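Local coordinates for protein lovastatin nonaketide synthase, polyketide synthase component (Aspergillus terreus, PDB 7CPX) that builds the nonaketide dihydromonacolin L, the precursor of lovastatin, from malonyl-CoA as an iterative, multidomain polyketide synthase working with its partner LovC, at residues A[383-395]-A[409-421]. The protein carries 2 engineered substitutions. Sequence-based numbering, arbitrary orientation.
Sequences AVRHGVIPPNLLF and LRIPTEATQWPAL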
loop_
_atom_site.group_PDB
_atom_site.type_symbol
_atom_site.label_atom_id
_atom_site.label_comp_id
_atom_site.label_asym_id
_atom_site.label_seq_id
_atom_site.Cartn_x
_atom_site.Cartn_y
_atom_site.Cartn_z
ATOM N N ALA A 383 -34.085 41.663 1.626
ATOM C CA ALA A 383 -35.109 42.005 2.605
ATOM C C ALA A 383 -35.356 43.506 2.627
ATOM O O ALA A 383 -36.468 43.974 2.359
ATOM C CB ALA A 383 -34.687 41.510 3.989
ATOM N N VAL A 384 -34.309 44.281 2.917
ATOM C CA VAL A 384 -34.506 45.714 3.091
ATOM C C VAL A 384 -34.997 46.342 1.795
ATOM O O VAL A 384 -35.706 47.354 1.818
ATOM C CB VAL A 384 -33.212 46.379 3.598
ATOM C CG1 VAL A 384 -32.360 46.871 2.444
ATOM C CG2 VAL A 384 -33.537 47.522 4.544
ATOM N N ARG A 385 -34.644 45.756 0.649
ATOM C CA ARG A 385 -35.113 46.296 -0.620
ATOM C C ARG A 385 -36.572 45.936 -0.873
ATOM O O ARG A 385 -37.306 46.713 -1.493
ATOM C CB ARG A 385 -34.236 45.795 -1.767
ATOM C CG ARG A 385 -34.730 46.210 -3.144
ATOM C CD ARG A 385 -33.600 46.213 -4.159
ATOM N NE ARG A 385 -32.975 44.900 -4.293
ATOM C CZ ARG A 385 -33.146 44.078 -5.320
ATOM N NH1 ARG A 385 -33.911 44.400 -6.352
ATOM N NH2 ARG A 385 -32.527 42.900 -5.315
ATOM N N HIS A 386 -37.007 44.769 -0.403
ATOM C CA HIS A 386 -38.360 44.289 -0.641
ATOM C C HIS A 386 -39.272 44.464 0.564
ATOM O O HIS A 386 -40.441 44.071 0.501
ATOM C CB HIS A 386 -38.326 42.816 -1.054
ATOM C CG HIS A 386 -37.453 42.544 -2.239
ATOM N ND1 HIS A 386 -37.699 43.085 -3.483
ATOM C CD2 HIS A 386 -36.334 41.794 -2.370
ATOM C CE1 HIS A 386 -36.769 42.677 -4.329
ATOM N NE2 HIS A 386 -35.929 41.893 -3.679
ATOM N N GLY A 387 -38.774 45.042 1.655
ATOM C CA GLY A 387 -39.607 45.265 2.817
ATOM C C GLY A 387 -40.159 44.009 3.443
ATOM O O GLY A 387 -41.177 44.069 4.135
ATOM N N VAL A 388 -39.516 42.868 3.216
ATOM C CA VAL A 388 -39.947 41.588 3.764
ATOM C C VAL A 388 -38.835 41.054 4.651
ATOM O O VAL A 388 -37.678 40.972 4.222
ATOM C CB VAL A 388 -40.287 40.580 2.651
ATOM C CG1 VAL A 388 -40.623 39.223 3.250
ATOM C CG2 VAL A 388 -41.438 41.094 1.801
ATOM N N ILE A 389 -39.184 40.692 5.879
ATOM C CA ILE A 389 -38.231 40.074 6.797
ATOM C C ILE A 389 -38.246 38.572 6.542
ATOM O O ILE A 389 -39.200 37.889 6.941
ATOM C CB ILE A 389 -38.565 40.409 8.259
ATOM C CG1 ILE A 389 -38.265 41.887 8.527
ATOM C CG2 ILE A 389 -37.774 39.510 9.198
ATOM C CD1 ILE A 389 -38.526 42.335 9.949
ATOM N N PRO A 390 -37.228 38.014 5.889
ATOM C CA PRO A 390 -37.271 36.595 5.562
ATOM C C PRO A 390 -37.268 35.752 6.821
ATOM O O PRO A 390 -36.690 36.145 7.851
ATOM C CB PRO A 390 -35.995 36.383 4.735
ATOM C CG PRO A 390 -35.097 37.491 5.135
ATOM C CD PRO A 390 -35.989 38.650 5.413
ATOM N N PRO A 391 -37.900 34.585 6.786
ATOM C CA PRO A 391 -37.961 33.725 7.968
ATOM C C PRO A 391 -36.693 32.892 8.118
ATOM O O PRO A 391 -35.754 32.987 7.330
ATOM C CB PRO A 391 -39.177 32.844 7.687
ATOM C CG PRO A 391 -39.195 32.722 6.208
ATOM C CD PRO A 391 -38.690 34.034 5.672
ATOM N N ASN A 392 -36.685 32.067 9.161
ATOM C CA ASN A 392 -35.618 31.111 9.417
ATOM C C ASN A 392 -36.205 29.711 9.370
ATOM O O ASN A 392 -37.167 29.411 10.086
ATOM C CB ASN A 392 -34.957 31.374 10.770
ATOM C CG ASN A 392 -34.318 32.742 10.844
ATOM O OD1 ASN A 392 -33.094 32.871 10.844
ATOM N ND2 ASN A 392 -35.148 33.776 10.890
ATOM N N LEU A 393 -35.627 28.858 8.526
ATOM C CA LEU A 393 -36.222 27.551 8.277
ATOM C C LEU A 393 -36.191 26.673 9.524
ATOM O O LEU A 393 -37.166 25.970 9.814
ATOM C CB LEU A 393 -35.502 26.870 7.114
ATOM C CG LEU A 393 -36.034 25.500 6.694
ATOM C CD1 LEU A 393 -37.500 25.587 6.297
ATOM C CD2 LEU A 393 -35.203 24.935 5.553
ATOM N N LEU A 394 -35.093 26.703 10.275
ATOM C CA LEU A 394 -34.909 25.834 11.438
ATOM C C LEU A 394 -34.975 26.682 12.706
ATOM O O LEU A 394 -33.958 27.168 13.202
ATOM C CB LEU A 394 -33.586 25.071 11.358
ATOM C CG LEU A 394 -33.431 24.011 10.263
ATOM C CD1 LEU A 394 -34.694 23.170 10.124
ATOM C CD2 LEU A 394 -33.056 24.646 8.936
ATOM N N PHE A 395 -36.189 26.853 13.229
ATOM C CA PHE A 395 -36.382 27.457 14.546
ATOM C C PHE A 395 -37.721 26.955 15.076
ATOM O O PHE A 395 -38.776 27.450 14.671
ATOM C CB PHE A 395 -36.341 28.977 14.479
ATOM C CG PHE A 395 -36.587 29.645 15.801
ATOM C CD1 PHE A 395 -35.606 29.660 16.776
ATOM C CD2 PHE A 395 -37.799 30.254 16.070
ATOM C CE1 PHE A 395 -35.828 30.269 17.994
ATOM C CE2 PHE A 395 -38.029 30.867 17.286
ATOM C CZ PHE A 395 -37.041 30.875 18.250
ATOM N N LEU A 409 -36.146 40.212 21.244
ATOM C CA LEU A 409 -35.809 39.673 19.936
ATOM C C LEU A 409 -36.842 38.637 19.517
ATOM O O LEU A 409 -37.453 37.968 20.356
ATOM C CB LEU A 409 -34.417 39.038 19.947
ATOM C CG LEU A 409 -33.314 39.899 20.565
ATOM C CD1 LEU A 409 -32.001 39.145 20.580
ATOM C CD2 LEU A 409 -33.168 41.206 19.810
ATOM N N ARG A 410 -37.029 38.511 18.207
ATOM C CA ARG A 410 -37.975 37.549 17.653
ATOM C C ARG A 410 -37.412 37.008 16.352
ATOM O O ARG A 410 -37.186 37.771 15.409
ATOM C CB ARG A 410 -39.342 38.194 17.418
ATOM C CG ARG A 410 -40.353 37.279 16.740
ATOM C CD ARG A 410 -41.700 37.961 16.592
ATOM N NE ARG A 410 -42.270 38.323 17.883
ATOM C CZ ARG A 410 -43.381 39.030 18.043
ATOM N NH1 ARG A 410 -44.070 39.480 17.007
ATOM N NH2 ARG A 410 -43.810 39.294 19.274
ATOM N N ILE A 411 -37.189 35.701 16.300
ATOM C CA ILE A 411 -36.727 35.033 15.088
ATOM C C ILE A 411 -37.941 34.794 14.195
ATOM O O ILE A 411 -38.878 34.101 14.622
ATOM C CB ILE A 411 -36.010 33.718 15.409
ATOM C CG1 ILE A 411 -34.645 34.015 16.028
ATOM C CG2 ILE A 411 -35.859 32.885 14.147
ATOM C CD1 ILE A 411 -34.001 32.832 16.695
ATOM N N PRO A 412 -37.971 35.334 12.976
ATOM C CA PRO A 412 -39.159 35.172 12.124
ATOM C C PRO A 412 -39.259 33.753 11.583
ATOM O O PRO A 412 -38.341 33.259 10.927
ATOM C CB PRO A 412 -38.931 36.191 11.003
ATOM C CG PRO A 412 -37.453 36.308 10.917
ATOM C CD PRO A 412 -36.947 36.168 12.324
ATOM N N THR A 413 -40.380 33.097 11.871
ATOM C CA THR A 413 -40.696 31.803 11.287
ATOM C C THR A 413 -41.533 31.928 10.022
ATOM O O THR A 413 -41.840 30.910 9.394
ATOM C CB THR A 413 -41.436 30.928 12.305
ATOM O OG1 THR A 413 -42.636 31.590 12.722
ATOM C CG2 THR A 413 -40.558 30.662 13.517
ATOM N N GLU A 414 -41.906 33.147 9.641
ATOM C CA GLU A 414 -42.710 33.392 8.456
ATOM C C GLU A 414 -42.202 34.650 7.771
ATOM O O GLU A 414 -41.527 35.483 8.381
ATOM C CB GLU A 414 -44.196 33.546 8.803
ATOM C CG GLU A 414 -44.767 32.398 9.615
ATOM C CD GLU A 414 -46.218 32.617 9.988
ATOM O OE1 GLU A 414 -46.774 33.673 9.618
ATOM O OE2 GLU A 414 -46.803 31.737 10.653
ATOM N N ALA A 415 -42.536 34.786 6.492
ATOM C CA ALA A 415 -42.150 35.971 5.733
ATOM C C ALA A 415 -42.953 37.148 6.265
ATOM O O ALA A 415 -44.116 37.342 5.905
ATOM C CB ALA A 415 -42.392 35.759 4.244
ATOM N N THR A 416 -42.328 37.939 7.128
ATOM C CA THR A 416 -43.004 39.001 7.855
ATOM C C THR A 416 -42.769 40.342 7.177
ATOM O O THR A 416 -41.643 40.666 6.787
ATOM C CB THR A 416 -42.512 39.062 9.302
ATOM O OG1 THR A 416 -42.646 37.772 9.910
ATOM C CG2 THR A 416 -43.314 40.077 10.096
ATOM N N GLN A 417 -43.839 41.118 7.040
ATOM C CA GLN A 417 -43.722 42.462 6.498
ATOM C C GLN A 417 -42.894 43.331 7.435
ATOM O O GLN A 417 -42.872 43.128 8.653
ATOM C CB GLN A 417 -45.104 43.075 6.289
ATOM C CG GLN A 417 -45.080 44.451 5.645
ATOM C CD GLN A 417 -46.470 44.984 5.361
ATOM O OE1 GLN A 417 -47.469 44.324 5.642
ATOM N NE2 GLN A 417 -46.538 46.185 4.799
ATOM N N TRP A 418 -42.206 44.305 6.857
ATOM C CA TRP A 418 -41.294 45.118 7.642
ATOM C C TRP A 418 -42.069 45.896 8.705
ATOM O O TRP A 418 -43.176 46.379 8.436
ATOM C CB TRP A 418 -40.524 46.085 6.744
ATOM C CG TRP A 418 -39.169 46.419 7.269
ATOM C CD1 TRP A 418 -38.836 47.468 8.071
ATOM C CD2 TRP A 418 -37.959 45.693 7.035
ATOM N NE1 TRP A 418 -37.491 47.444 8.347
ATOM C CE2 TRP A 418 -36.930 46.363 7.722
ATOM C CE3 TRP A 418 -37.645 44.544 6.307
ATOM C CZ2 TRP A 418 -35.611 45.921 7.703
ATOM C CZ3 TRP A 418 -36.338 44.107 6.290
ATOM C CH2 TRP A 418 -35.336 44.793 6.983
ATOM N N PRO A 419 -41.525 46.038 9.914
ATOM C CA PRO A 419 -42.221 46.820 10.940
ATOM C C PRO A 419 -42.415 48.265 10.510
ATOM O O PRO A 419 -41.631 48.821 9.737
ATOM C CB PRO A 419 -41.293 46.720 12.155
ATOM C CG PRO A 419 -40.520 45.478 11.937
ATOM C CD PRO A 419 -40.338 45.359 10.458
ATOM N N ALA A 420 -43.484 48.869 11.021
ATOM C CA ALA A 420 -43.784 50.256 10.698
ATOM C C ALA A 420 -42.614 51.153 11.078
ATOM O O ALA A 420 -41.966 50.955 12.109
ATOM C CB ALA A 420 -45.051 50.704 11.424
ATOM N N LEU A 421 -42.346 52.144 10.233
ATOM C CA LEU A 421 -41.219 53.041 10.413
ATOM C C LEU A 421 -41.686 54.491 10.431
ATOM O O LEU A 421 -42.730 54.818 9.861
ATOM C CB LEU A 421 -40.191 52.869 9.289
ATOM C CG LEU A 421 -39.727 51.443 9.011
ATOM C CD1 LEU A 421 -38.764 51.424 7.842
ATOM C CD2 LEU A 421 -39.078 50.845 10.238
#
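Ile389 lays its CG1 branch over one face of the Trp418 indole, CG1 lying 3.5 Å from Trp418 CE3, while its CD1 reaches on to Pro419 CD. With chi1 at -71°, CG2 stands anti to the backbone N and is turned the other way, onto the Pro412 ring, 3.6 Å from Pro412 CG. The indole also receives the last turn of helix 369-386: Ala383 CB comes to its edge in the ring plane, and Val384 CG2 approaches Trp418 CH2. Trp418 NE1 is hydrogen-bonded to Gln315 OE1. Strands 388-389 and 416-417 form a two-stranded antiparallel ribbon in the ketosynthase domain, which has the thiolase fold; Ile389 and Thr416 are its hydrogen-bonded pair, linked by Ile389 N to Thr416 O (2.6 Å) and by Thr416 N to Ile389 O (3.1 Å). Trp418 N extends the ladder to the carbonyl of Gly387, the first residue past the helix, where phi turns positive. Farther along, two donors of Asn392 grip Pro412 O: the backbone N at 2.7 Å and ND2 at 3.2 Å, the latter straight (179°) with the oxygen in the amide plane. The ND2 bond, with weak bonds from OD1 to Ser360 N and Thr363 OG1, helps to set the turn of the amide. The Asn392 side chain lies about 10 Å from that of His320, a predicted active-site residue of the ketosynthase. Ile411 lies over one face of the Phe395 ring, its CD1 making a CH-pi contact 3.8 Å from the centroid, and Thr413 CG2 meets the ring edge in plane, near CD2.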